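Local coordinates for protein putative glycerophosphodiester phosphodiesterase (Galdieria sulphuraria, PDB 2O55) that is a putative member of the glycerophosphodiester phosphodiesterase family and folds as a TIM barrel of parallel strands wrapped by helices, at residues V4-V10 against Q237-S243; P38-L44 against L109-L115; K165-N171 against A190-L196. All coordinates share one frame; numbering follows the deposited sequence.

How the interactions relate
Following the chain from the N terminus, segment 4-10 supplies the first barrel strand. Its partner, 237-243, comes near the C terminus, so interaction 1 closes a loop of almost the whole chain. Interactions 2 and 3 are both nested inside that loop. Interaction 2 pairs the second barrel strand, in 38-44, with the third, in 109-115. Interaction 3 follows in series and pairs 165-171 with 190-196. No loops cross. All three belong to one curled sheet. Interactions 1 and 2 touch where Val10 packs on Tyr39 and Glu41, and Leu240 on Tyr39. Interactions 2 and 3 touch inside the barrel, through Glu114 and Leu169. Interaction 1 joins the first strand to the last.

Interaction 1 of 3, residues V4-V10 against Q237-S243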
loop_
_atom_site.group_PDB
_atom_site.type_symbol
_atom_site.label_atom_id
_atom_site.label_comp_id
_atom_site.label_asym_id
_atom_site.label_seq_id
_atom_site.Cartn_x
_atom_site.Cartn_y
_atom_site.Cartn_z
ATOM N N VAL A 4 20.813 -2.411 15.917
ATOM C CA VAL A 4 20.541 -2.714 14.494
ATOM C C VAL A 4 19.072 -3.060 14.168
ATOM O O VAL A 4 18.528 -4.013 14.710
ATOM C CB VAL A 4 21.481 -3.832 13.944
ATOM C CG1 VAL A 4 21.103 -4.198 12.488
ATOM C CG2 VAL A 4 22.953 -3.412 14.052
ATOM N N ILE A 5 18.451 -2.280 13.286
ATOM C CA ILE A 5 17.059 -2.512 12.861
ATOM C C ILE A 5 16.962 -3.517 11.703
ATOM O O ILE A 5 17.423 -3.244 10.590
ATOM C CB ILE A 5 16.323 -1.189 12.420
ATOM C CG1 ILE A 5 16.394 -0.095 13.492
ATOM C CG2 ILE A 5 14.879 -1.475 12.050
ATOM C CD1 ILE A 5 15.656 1.185 13.087
ATOM N N ILE A 6 16.350 -4.667 11.954
ATOM C CA ILE A 6 15.975 -5.577 10.871
ATOM C C ILE A 6 14.598 -5.121 10.340
ATOM O O ILE A 6 13.613 -5.111 11.086
ATOM C CB ILE A 6 15.953 -7.073 11.335
ATOM C CG1 ILE A 6 17.269 -7.456 12.020
ATOM C CG2 ILE A 6 15.703 -8.010 10.157
ATOM C CD1 ILE A 6 17.081 -8.353 13.294
ATOM N N PRO A 7 14.521 -4.745 9.049
ATOM C CA PRO A 7 13.269 -4.164 8.543
ATOM C C PRO A 7 12.235 -5.250 8.323
ATOM O O PRO A 7 12.598 -6.403 8.118
ATOM C CB PRO A 7 13.674 -3.540 7.197
ATOM C CG PRO A 7 15.200 -3.700 7.093
ATOM C CD PRO A 7 15.532 -4.860 7.987
ATOM N N LYS A 8 10.961 -4.898 8.376
ATOM C CA LYS A 8 9.910 -5.876 8.111
ATOM C C LYS A 8 9.458 -5.815 6.646
ATOM O O LYS A 8 9.544 -4.753 6.023
ATOM C CB LYS A 8 8.734 -5.642 9.054
ATOM C CG LYS A 8 9.062 -5.908 10.504
ATOM C CD LYS A 8 8.016 -5.349 11.408
ATOM C CE LYS A 8 8.386 -5.663 12.831
ATOM N NZ LYS A 8 8.472 -4.364 13.580
ATOM N N ILE A 9 8.987 -6.938 6.104
ATOM C CA ILE A 9 8.579 -6.998 4.692
ATOM C C ILE A 9 7.163 -6.470 4.495
ATOM O O ILE A 9 6.248 -6.860 5.215
ATOM C CB ILE A 9 8.581 -8.442 4.112
ATOM C CG1 ILE A 9 9.719 -9.303 4.665
ATOM C CG2 ILE A 9 8.596 -8.420 2.605
ATOM C CD1 ILE A 9 11.062 -8.748 4.427
ATOM N N VAL A 10 6.979 -5.599 3.505
ATOM C CA VAL A 10 5.636 -5.285 3.022
ATOM C C VAL A 10 5.459 -5.894 1.634
ATOM O O VAL A 10 6.210 -5.556 0.711
ATOM C CB VAL A 10 5.382 -3.782 2.935
ATOM C CG1 VAL A 10 3.969 -3.557 2.496
ATOM C CG2 VAL A 10 5.600 -3.139 4.268
ATOM N N GLN A 237 19.002 1.518 7.312
ATOM C CA GLN A 237 18.300 1.268 8.575
ATOM C C GLN A 237 16.816 1.674 8.541
ATOM O O GLN A 237 16.256 2.108 9.544
ATOM C CB GLN A 237 19.032 1.931 9.762
ATOM C CG GLN A 237 20.398 1.337 10.145
ATOM C CD GLN A 237 20.366 0.611 11.498
ATOM O OE1 GLN A 237 19.799 -0.490 11.618
ATOM N NE2 GLN A 237 20.987 1.221 12.527
ATOM N N VAL A 238 16.184 1.517 7.382
ATOM C CA VAL A 238 14.732 1.667 7.231
ATOM C C VAL A 238 13.979 0.663 8.099
ATOM O O VAL A 238 14.545 -0.362 8.497
ATOM C CB VAL A 238 14.299 1.468 5.764
ATOM C CG1 VAL A 238 15.072 2.419 4.882
ATOM C CG2 VAL A 238 14.521 0.025 5.306
ATOM N N ASP A 239 12.705 0.955 8.370
ATOM C CA ASP A 239 11.840 0.102 9.199
ATOM C C ASP A 239 11.096 -0.960 8.399
ATOM O O ASP A 239 10.880 -2.071 8.878
ATOM C CB ASP A 239 10.858 0.975 9.968
ATOM C CG ASP A 239 11.571 1.982 10.845
ATOM O OD1 ASP A 239 12.268 1.569 11.817
ATOM O OD2 ASP A 239 11.465 3.190 10.550
ATOM N N LEU A 240 10.701 -0.617 7.177
ATOM C CA LEU A 240 9.931 -1.537 6.352
ATOM C C LEU A 240 10.424 -1.411 4.925
ATOM O O LEU A 240 11.039 -0.400 4.542
ATOM C CB LEU A 240 8.421 -1.267 6.449
ATOM C CG LEU A 240 7.693 -1.296 7.822
ATOM C CD1 LEU A 240 7.491 0.076 8.470
ATOM C CD2 LEU A 240 6.363 -1.938 7.678
ATOM N N ILE A 241 10.210 -2.469 4.151
ATOM C CA ILE A 241 10.563 -2.458 2.741
ATOM C C ILE A 241 9.400 -2.974 1.944
ATOM O O ILE A 241 8.984 -4.135 2.113
ATOM C CB ILE A 241 11.766 -3.324 2.435
ATOM C CG1 ILE A 241 12.969 -2.828 3.250
ATOM C CG2 ILE A 241 12.008 -3.324 0.910
ATOM C CD1 ILE A 241 14.206 -3.604 3.072
ATOM N N CYS A 242 8.863 -2.102 1.099
ATOM C CA CYS A 242 7.776 -2.496 0.251
ATOM C C CYS A 242 8.416 -3.076 -0.999
ATOM O O CYS A 242 8.754 -2.343 -1.941
ATOM C CB CYS A 242 6.872 -1.304 -0.051
ATOM S SG CYS A 242 5.295 -1.766 -0.802
ATOM N N SER A 243 8.570 -4.402 -0.984
ATOM C CA SER A 243 9.346 -5.165 -1.967
ATOM C C SER A 243 8.502 -5.779 -3.068
ATOM O O SER A 243 7.377 -6.200 -2.836
ATOM C CB SER A 243 10.080 -6.296 -1.250
ATOM O OG SER A 243 10.869 -7.060 -2.152
#
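Val4 and Ile5 meet the side chain of Gln237 where the two ends of the chain close a TIM barrel. The strands 8-10 and 240-243 run parallel here, with their axes 32° apart. Before the strands begin, the amide of Ile5 gives a hydrogen bond to Gln237 OE1. Ile5 N lies 2.8 Å from Gln237 OE1, in the plane of that amide carbonyl. The bend of the Gln237 chain at chi2 (-111°) brings the amide end back toward Ile5. Ile5 also sends CD1 toward Asp239, 3.6 Å from OD1. The other carboxylate oxygen, Asp239 OD2, is held by Val215 N and His209. Pro7 lays its ring alongside Ile241, both pointing the same way. Pro7 CB is 4.1 Å from Ile241 CG1 and equally far from Val238 CG2. Leu234 of helix 227-236 also touches this proline.

From Lys8 on, the pairing is regular. Lys8 N bonds to Asp239 O, and Lys8 O receives Ile241 N. Lys8 itself sends its long chain away from the partner strand. Ile9 pairs with Ile241 and faces outward onto helix 246-253. Val10 N bonds to Ile241 O at 2.8 Å. Val10 O in turn receives Ser243 N. The Val10 side chain faces into the barrel beside Leu240 and Cys242, near Tyr39 and Glu41. Its two methyls divide the work: CG1 lies 4.0 Å from Cys242 SG, and CG2 lies 3.7 Å from Leu240 CD2.

Interaction 2 of 3, residues P38-L44 against L109-L115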
loop_
_atom_site.group_PDB
_atom_site.type_symbol
_atom_site.label_atom_id
_atom_site.label_comp_id
_atom_site.label_asym_id
_atom_site.label_seq_id
_atom_site.Cartn_x
_atom_site.Cartn_y
_atom_site.Cartn_z
ATOM N N PRO A 38 4.527 -10.209 7.182
ATOM C CA PRO A 38 3.703 -9.518 8.171
ATOM C C PRO A 38 2.786 -8.431 7.645
ATOM O O PRO A 38 1.788 -8.137 8.297
ATOM C CB PRO A 38 4.737 -8.922 9.138
ATOM C CG PRO A 38 5.946 -8.778 8.348
ATOM C CD PRO A 38 5.953 -9.864 7.313
ATOM N N TYR A 39 3.128 -7.841 6.500
ATOM C CA TYR A 39 2.396 -6.706 5.913
ATOM C C TYR A 39 2.157 -6.903 4.437
ATOM O O TYR A 39 2.989 -7.525 3.769
ATOM C CB TYR A 39 3.225 -5.433 6.008
ATOM C CG TYR A 39 3.323 -4.849 7.382
ATOM C CD1 TYR A 39 4.430 -5.081 8.180
ATOM C CD2 TYR A 39 2.321 -4.046 7.870
ATOM C CE1 TYR A 39 4.524 -4.535 9.446
ATOM C CE2 TYR A 39 2.395 -3.511 9.131
ATOM C CZ TYR A 39 3.496 -3.752 9.915
ATOM O OH TYR A 39 3.546 -3.194 11.169
ATOM N N ILE A 40 1.054 -6.362 3.913
ATOM C CA ILE A 40 0.960 -6.156 2.470
ATOM C C ILE A 40 0.515 -4.735 2.146
ATOM O O ILE A 40 -0.139 -4.059 2.957
ATOM C CB ILE A 40 0.048 -7.172 1.743
ATOM C CG1 ILE A 40 -1.402 -7.054 2.214
ATOM C CG2 ILE A 40 0.580 -8.615 1.845
ATOM C CD1 ILE A 40 -2.243 -6.076 1.370
ATOM N N GLU A 41 0.884 -4.283 0.951
ATOM C CA GLU A 41 0.431 -3.012 0.434
ATOM C C GLU A 41 -0.613 -3.345 -0.601
ATOM O O GLU A 41 -0.450 -4.302 -1.334
ATOM C CB GLU A 41 1.592 -2.241 -0.195
ATOM C CG GLU A 41 1.246 -0.827 -0.652
ATOM C CD GLU A 41 0.517 -0.769 -2.026
ATOM O OE1 GLU A 41 -0.303 0.156 -2.209
ATOM O OE2 GLU A 41 0.741 -1.627 -2.930
ATOM N N THR A 42 -1.694 -2.570 -0.656
ATOM C CA THR A 42 -2.679 -2.685 -1.742
ATOM C C THR A 42 -3.272 -1.330 -2.141
ATOM O O THR A 42 -3.170 -0.341 -1.403
ATOM C CB THR A 42 -3.787 -3.714 -1.432
ATOM O OG1 THR A 42 -4.471 -4.050 -2.637
ATOM C CG2 THR A 42 -4.774 -3.163 -0.467
ATOM N N ASP A 43 -3.900 -1.310 -3.312
ATOM C CA ASP A 43 -4.307 -0.078 -3.966
ATOM C C ASP A 43 -5.825 0.095 -3.971
ATOM O O ASP A 43 -6.525 -0.646 -4.654
ATOM C CB ASP A 43 -3.781 -0.100 -5.406
ATOM C CG ASP A 43 -2.260 -0.365 -5.487
ATOM O OD1 ASP A 43 -1.468 0.476 -4.985
ATOM O OD2 ASP A 43 -1.865 -1.410 -6.074
ATOM N N LEU A 44 -6.332 1.073 -3.221
ATOM C CA LEU A 44 -7.786 1.319 -3.127
ATOM C C LEU A 44 -8.298 2.262 -4.195
ATOM O O LEU A 44 -7.783 3.376 -4.330
ATOM C CB LEU A 44 -8.165 1.922 -1.773
ATOM C CG LEU A 44 -7.633 1.306 -0.488
ATOM C CD1 LEU A 44 -8.292 2.017 0.676
ATOM C CD2 LEU A 44 -7.896 -0.195 -0.442
ATOM N N LEU A 109 -1.953 -10.463 9.867
ATOM C CA LEU A 109 -1.577 -9.581 8.772
ATOM C C LEU A 109 -2.011 -8.163 9.083
ATOM O O LEU A 109 -3.116 -7.935 9.574
ATOM C CB LEU A 109 -2.271 -10.008 7.481
ATOM C CG LEU A 109 -1.903 -9.268 6.187
ATOM C CD1 LEU A 109 -0.452 -9.537 5.811
ATOM C CD2 LEU A 109 -2.823 -9.689 5.063
ATOM N N LYS A 110 -1.125 -7.214 8.810
ATOM C CA LYS A 110 -1.484 -5.807 8.841
ATOM C C LYS A 110 -1.439 -5.317 7.401
ATOM O O LYS A 110 -0.819 -5.969 6.558
ATOM C CB LYS A 110 -0.531 -5.017 9.727
ATOM C CG LYS A 110 -0.310 -5.631 11.098
ATOM C CD LYS A 110 0.414 -4.686 12.025
ATOM C CE LYS A 110 0.529 -5.297 13.406
ATOM N NZ LYS A 110 1.896 -5.077 13.947
ATOM N N LEU A 111 -2.101 -4.193 7.109
ATOM C CA LEU A 111 -2.196 -3.705 5.733
ATOM C C LEU A 111 -1.717 -2.254 5.550
ATOM O O LEU A 111 -1.943 -1.375 6.407
ATOM C CB LEU A 111 -3.634 -3.827 5.229
ATOM C CG LEU A 111 -4.410 -5.111 5.550
ATOM C CD1 LEU A 111 -5.889 -4.811 5.674
ATOM C CD2 LEU A 111 -4.176 -6.227 4.517
ATOM N N ASN A 112 -1.050 -2.019 4.421
ATOM C CA ASN A 112 -0.894 -0.673 3.889
ATOM C C ASN A 112 -1.839 -0.435 2.700
ATOM O O ASN A 112 -1.687 -1.028 1.633
ATOM C CB ASN A 112 0.549 -0.417 3.503
ATOM C CG ASN A 112 1.493 -0.524 4.679
ATOM O OD1 ASN A 112 1.111 -0.339 5.835
ATOM N ND2 ASN A 112 2.740 -0.821 4.389
ATOM N N LEU A 113 -2.824 0.432 2.916
ATOM C CA LEU A 113 -3.782 0.790 1.892
ATOM C C LEU A 113 -3.400 2.112 1.230
ATOM O O LEU A 113 -3.417 3.154 1.891
ATOM C CB LEU A 113 -5.160 0.902 2.513
ATOM C CG LEU A 113 -5.512 -0.270 3.434
ATOM C CD1 LEU A 113 -6.858 -0.044 4.083
ATOM C CD2 LEU A 113 -5.500 -1.605 2.716
ATOM N N GLU A 114 -3.031 2.074 -0.060
ATOM C CA GLU A 114 -2.852 3.314 -0.818
ATOM C C GLU A 114 -4.173 3.826 -1.447
ATOM O O GLU A 114 -4.863 3.107 -2.188
ATOM C CB GLU A 114 -1.722 3.243 -1.863
ATOM C CG GLU A 114 -1.485 4.621 -2.513
ATOM C CD GLU A 114 -0.366 4.677 -3.550
ATOM O OE1 GLU A 114 0.136 3.596 -3.969
ATOM O OE2 GLU A 114 -0.006 5.831 -3.942
ATOM N N LEU A 115 -4.512 5.069 -1.130
ATOM C CA LEU A 115 -5.602 5.729 -1.803
ATOM C C LEU A 115 -5.139 6.170 -3.197
ATOM O O LEU A 115 -4.595 7.260 -3.367
ATOM C CB LEU A 115 -6.110 6.913 -0.963
ATOM C CG LEU A 115 -6.298 6.757 0.562
ATOM C CD1 LEU A 115 -7.006 7.984 1.150
ATOM C CD2 LEU A 115 -7.054 5.476 0.924
#
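Tyr39 and Lys110 pair at the start of two neighbouring parallel strands of the barrel, 39-44 and 110-115. Six backbone hydrogen bonds join the segments. They begin with Lys110 N to Pro38 O and end with Leu44 N to Glu114 O, which is 2.7 Å long. Ile40 O, Thr42 O, Lys110 O and Asn112 O accept the others.

The apolar contacts lie on the outer face, where Ile40 and Thr42 meet Phe29 of helix 26-34. Ile40 and Leu111 run side by side, with Ile40 CD1 3.7 Å from Leu111 CD2. Thr42 and Leu113 do the same. Thr42 OG1 is anti to the backbone N (chi1 -164°) and bonds to Asn24 OD1; this turns CG2 to Leu113 CD2. Leu44 CD1 reaches Leu113 CB and Leu115 CD2.

The inner face is mixed. The Lys110 chain lies obliquely against the Tyr39 ring, with CB 3.3 Å from CE2 and CD 3.6 Å from OH. Further along, three carboxylates gather. Glu41 bends at chi2 (-80°), and OE1 comes to 3.4 Å from Glu114 CB. Glu114 OE1 lies 3.7 Å from Asp43 OD1 and 3.9 Å from Glu41 OE1. Asp43 OD2 is held by Asn24 and has a long, weak ion pair with Arg13, which Glu41 also touches.

A sulfate ion, probably from the crystallisation liquor, lies about 3 Å from the Glu114 side chain; such ions often mark pockets. Glu114 is near the C-terminal end of its strand, where TIM barrels usually carry their active sites. The carboxylates of Glu41, Asp43 and Glu114 are arranged much as in the metal sites of relatives.

Interaction 3 of 3, residues K165-N171 against A190-L196; sequences KITYLFN and ANGVSML
Strands 165-169 and 192-196 are joined through helix 181-187 in a beta-alpha-beta crossover of the TIM barrel. They run parallel, with axes 33° apart. Four backbone hydrogen bonds link the segments: Asn191 N to Ile166 O, Tyr168 N to Gly192 O, Ser194 N to Tyr168 O, and Phe170 N to Ser194 O, the last 2.8 Å long. Past it a side chain takes over. Asn171 OD1 accepts Leu196 N at 2.9 Å, with the donor tilted 19° from the carbonyl plane. Asn171 ND2 is held by Gln175 and Thr177.

The Phe170 ring meets two side chains of the partner strand. Val193 CG1 sits at its edge, 3.6 Å from CE1. The Met195 side chain (selenomethionine) lies beside that of Phe170, and its SE, 3.9 Å from CD1, makes an oblique Met-aromatic contact. Ile166 CG1 sits between the backbone N and the carbonyl carbon (chi1 73°), which brings it to Ala190, whose methyl CB also lies 3.7 Å from Tyr168 CD1. On the inner face, Thr167 CG2 packs on Gly192 and Ser194. Leu169 CD2 comes 3.4 Å from Ser194 OG.

Outward, Tyr168, Ala190 and Val193 pack on Ala185 of helix 181-187. The Tyr168 ring also stacks with His151. Inside the barrel, Thr167 OG1 bonds to Asp145 of strand 144-148, and Leu169, Ser194 and Leu196 touch Trp218 of strand 214-218.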
loop_
_atom_site.group_PDB
_atom_site.type_symbol
_atom_site.label_atom_id
_atom_site.label_comp_id
_atom_site.label_asym_id
_atom_site.label_seq_id
_atom_site.Cartn_x
_atom_site.Cartn_y
_atom_site.Cartn_z
ATOM N N LYS A 165 -4.262 5.531 11.504
ATOM C CA LYS A 165 -2.841 5.573 11.189
ATOM C C LYS A 165 -2.583 5.879 9.699
ATOM O O LYS A 165 -3.156 5.255 8.808
ATOM C CB LYS A 165 -2.152 4.284 11.628
ATOM C CG LYS A 165 -2.236 4.035 13.127
ATOM C CD LYS A 165 -0.860 3.715 13.739
ATOM C CE LYS A 165 0.114 2.948 12.758
ATOM N NZ LYS A 165 -0.260 1.531 12.350
ATOM N N ILE A 166 -1.714 6.855 9.452
ATOM C CA ILE A 166 -1.399 7.297 8.095
ATOM C C ILE A 166 0.104 7.456 7.840
ATOM O O ILE A 166 0.873 7.902 8.708
ATOM C CB ILE A 166 -2.152 8.586 7.723
ATOM C CG1 ILE A 166 -1.567 9.794 8.439
ATOM C CG2 ILE A 166 -3.635 8.446 8.063
ATOM C CD1 ILE A 166 -1.990 11.094 7.839
ATOM N N THR A 167 0.503 7.068 6.634
ATOM C CA THR A 167 1.876 7.209 6.190
ATOM C C THR A 167 1.871 8.152 5.005
ATOM O O THR A 167 1.125 7.949 4.045
ATOM C CB THR A 167 2.450 5.853 5.767
ATOM O OG1 THR A 167 2.372 4.953 6.869
ATOM C CG2 THR A 167 3.915 5.961 5.304
ATOM N N TYR A 168 2.694 9.190 5.075
ATOM C CA TYR A 168 2.836 10.103 3.960
ATOM C C TYR A 168 3.793 9.457 2.966
ATOM O O TYR A 168 4.873 8.969 3.363
ATOM C CB TYR A 168 3.402 11.425 4.457
ATOM C CG TYR A 168 2.387 12.489 4.845
ATOM C CD1 TYR A 168 1.095 12.152 5.254
ATOM C CD2 TYR A 168 2.750 13.847 4.843
ATOM C CE1 TYR A 168 0.170 13.142 5.621
ATOM C CE2 TYR A 168 1.834 14.848 5.220
ATOM C CZ TYR A 168 0.531 14.485 5.598
ATOM O OH TYR A 168 -0.388 15.469 5.931
ATOM N N LEU A 169 3.387 9.433 1.689
ATOM C CA LEU A 169 4.206 8.905 0.598
ATOM C C LEU A 169 4.915 10.029 -0.154
ATOM O O LEU A 169 4.259 10.960 -0.615
ATOM C CB LEU A 169 3.329 8.148 -0.391
ATOM C CG LEU A 169 3.104 6.647 -0.259
ATOM C CD1 LEU A 169 1.882 6.262 -1.053
ATOM C CD2 LEU A 169 4.290 5.879 -0.771
ATOM N N PHE A 170 6.232 9.928 -0.322
ATOM C CA PHE A 170 6.965 10.951 -1.060
ATOM C C PHE A 170 7.436 10.558 -2.451
ATOM O O PHE A 170 7.208 9.433 -2.906
ATOM C CB PHE A 170 8.147 11.450 -0.238
ATOM C CG PHE A 170 7.728 12.208 0.954
ATOM C CD1 PHE A 170 7.680 11.595 2.200
ATOM C CD2 PHE A 170 7.285 13.527 0.827
ATOM C CE1 PHE A 170 7.229 12.313 3.319
ATOM C CE2 PHE A 170 6.852 14.240 1.922
ATOM C CZ PHE A 170 6.814 13.641 3.174
ATOM N N ASN A 171 8.122 11.504 -3.101
ATOM C CA ASN A 171 8.725 11.325 -4.416
ATOM C C ASN A 171 7.672 11.002 -5.476
ATOM O O ASN A 171 7.866 10.106 -6.321
ATOM C CB ASN A 171 9.801 10.245 -4.386
ATOM C CG ASN A 171 10.700 10.341 -3.174
ATOM O OD1 ASN A 171 10.783 9.390 -2.397
ATOM N ND2 ASN A 171 11.400 11.478 -3.009
ATOM N N ALA A 190 0.832 12.217 10.539
ATOM C CA ALA A 190 1.282 10.933 10.023
ATOM C C ALA A 190 2.203 10.280 11.032
ATOM O O ALA A 190 2.954 10.975 11.727
ATOM C CB ALA A 190 2.010 11.124 8.715
ATOM N N ASN A 191 2.165 8.955 11.116
ATOM C CA ASN A 191 3.108 8.263 11.985
ATOM C C ASN A 191 4.312 7.727 11.212
ATOM O O ASN A 191 5.331 7.346 11.794
ATOM C CB ASN A 191 2.411 7.170 12.797
ATOM C CG ASN A 191 2.192 5.897 11.997
ATOM O OD1 ASN A 191 1.558 5.905 10.931
ATOM N ND2 ASN A 191 2.728 4.787 12.507
ATOM N N GLY A 192 4.213 7.711 9.892
ATOM C CA GLY A 192 5.323 7.229 9.082
ATOM C C GLY A 192 5.496 7.999 7.791
ATOM O O GLY A 192 4.599 8.724 7.370
ATOM N N VAL A 193 6.664 7.821 7.180
ATOM C CA VAL A 193 6.977 8.301 5.825
ATOM C C VAL A 193 7.407 7.131 4.953
ATOM O O VAL A 193 7.918 6.106 5.455
ATOM C CB VAL A 193 8.128 9.362 5.773
ATOM C CG1 VAL A 193 7.721 10.661 6.425
ATOM C CG2 VAL A 193 9.403 8.823 6.400
ATOM N N SER A 194 7.213 7.304 3.645
ATOM C CA SER A 194 7.570 6.270 2.689
ATOM C C SER A 194 8.211 6.857 1.428
ATOM O O SER A 194 7.656 7.770 0.796
ATOM C CB SER A 194 6.355 5.413 2.370
ATOM O OG SER A 194 6.634 4.545 1.294
HETATM N N MSE A 195 9.378 6.339 1.059
HETATM C CA MSE A 195 10.151 6.976 0.004
HETATM C C MSE A 195 10.575 5.994 -1.034
HETATM O O MSE A 195 10.818 4.837 -0.725
HETATM C CB MSE A 195 11.413 7.605 0.570
HETATM C CG MSE A 195 11.438 7.641 2.112
HETATM SE SE MSE A 195 10.707 9.292 2.817
HETATM C CE MSE A 195 11.779 10.454 1.655
ATOM N N LEU A 196 10.708 6.473 -2.264
ATOM C CA LEU A 196 11.244 5.651 -3.328
ATOM C C LEU A 196 12.727 5.365 -3.083
ATOM O O LEU A 196 13.470 6.196 -2.542
ATOM C CB LEU A 196 10.948 6.245 -4.719
ATOM C CG LEU A 196 9.544 5.960 -5.297
ATOM C CD1 LEU A 196 8.358 6.352 -4.384
ATOM C CD2 LEU A 196 9.410 6.630 -6.643
#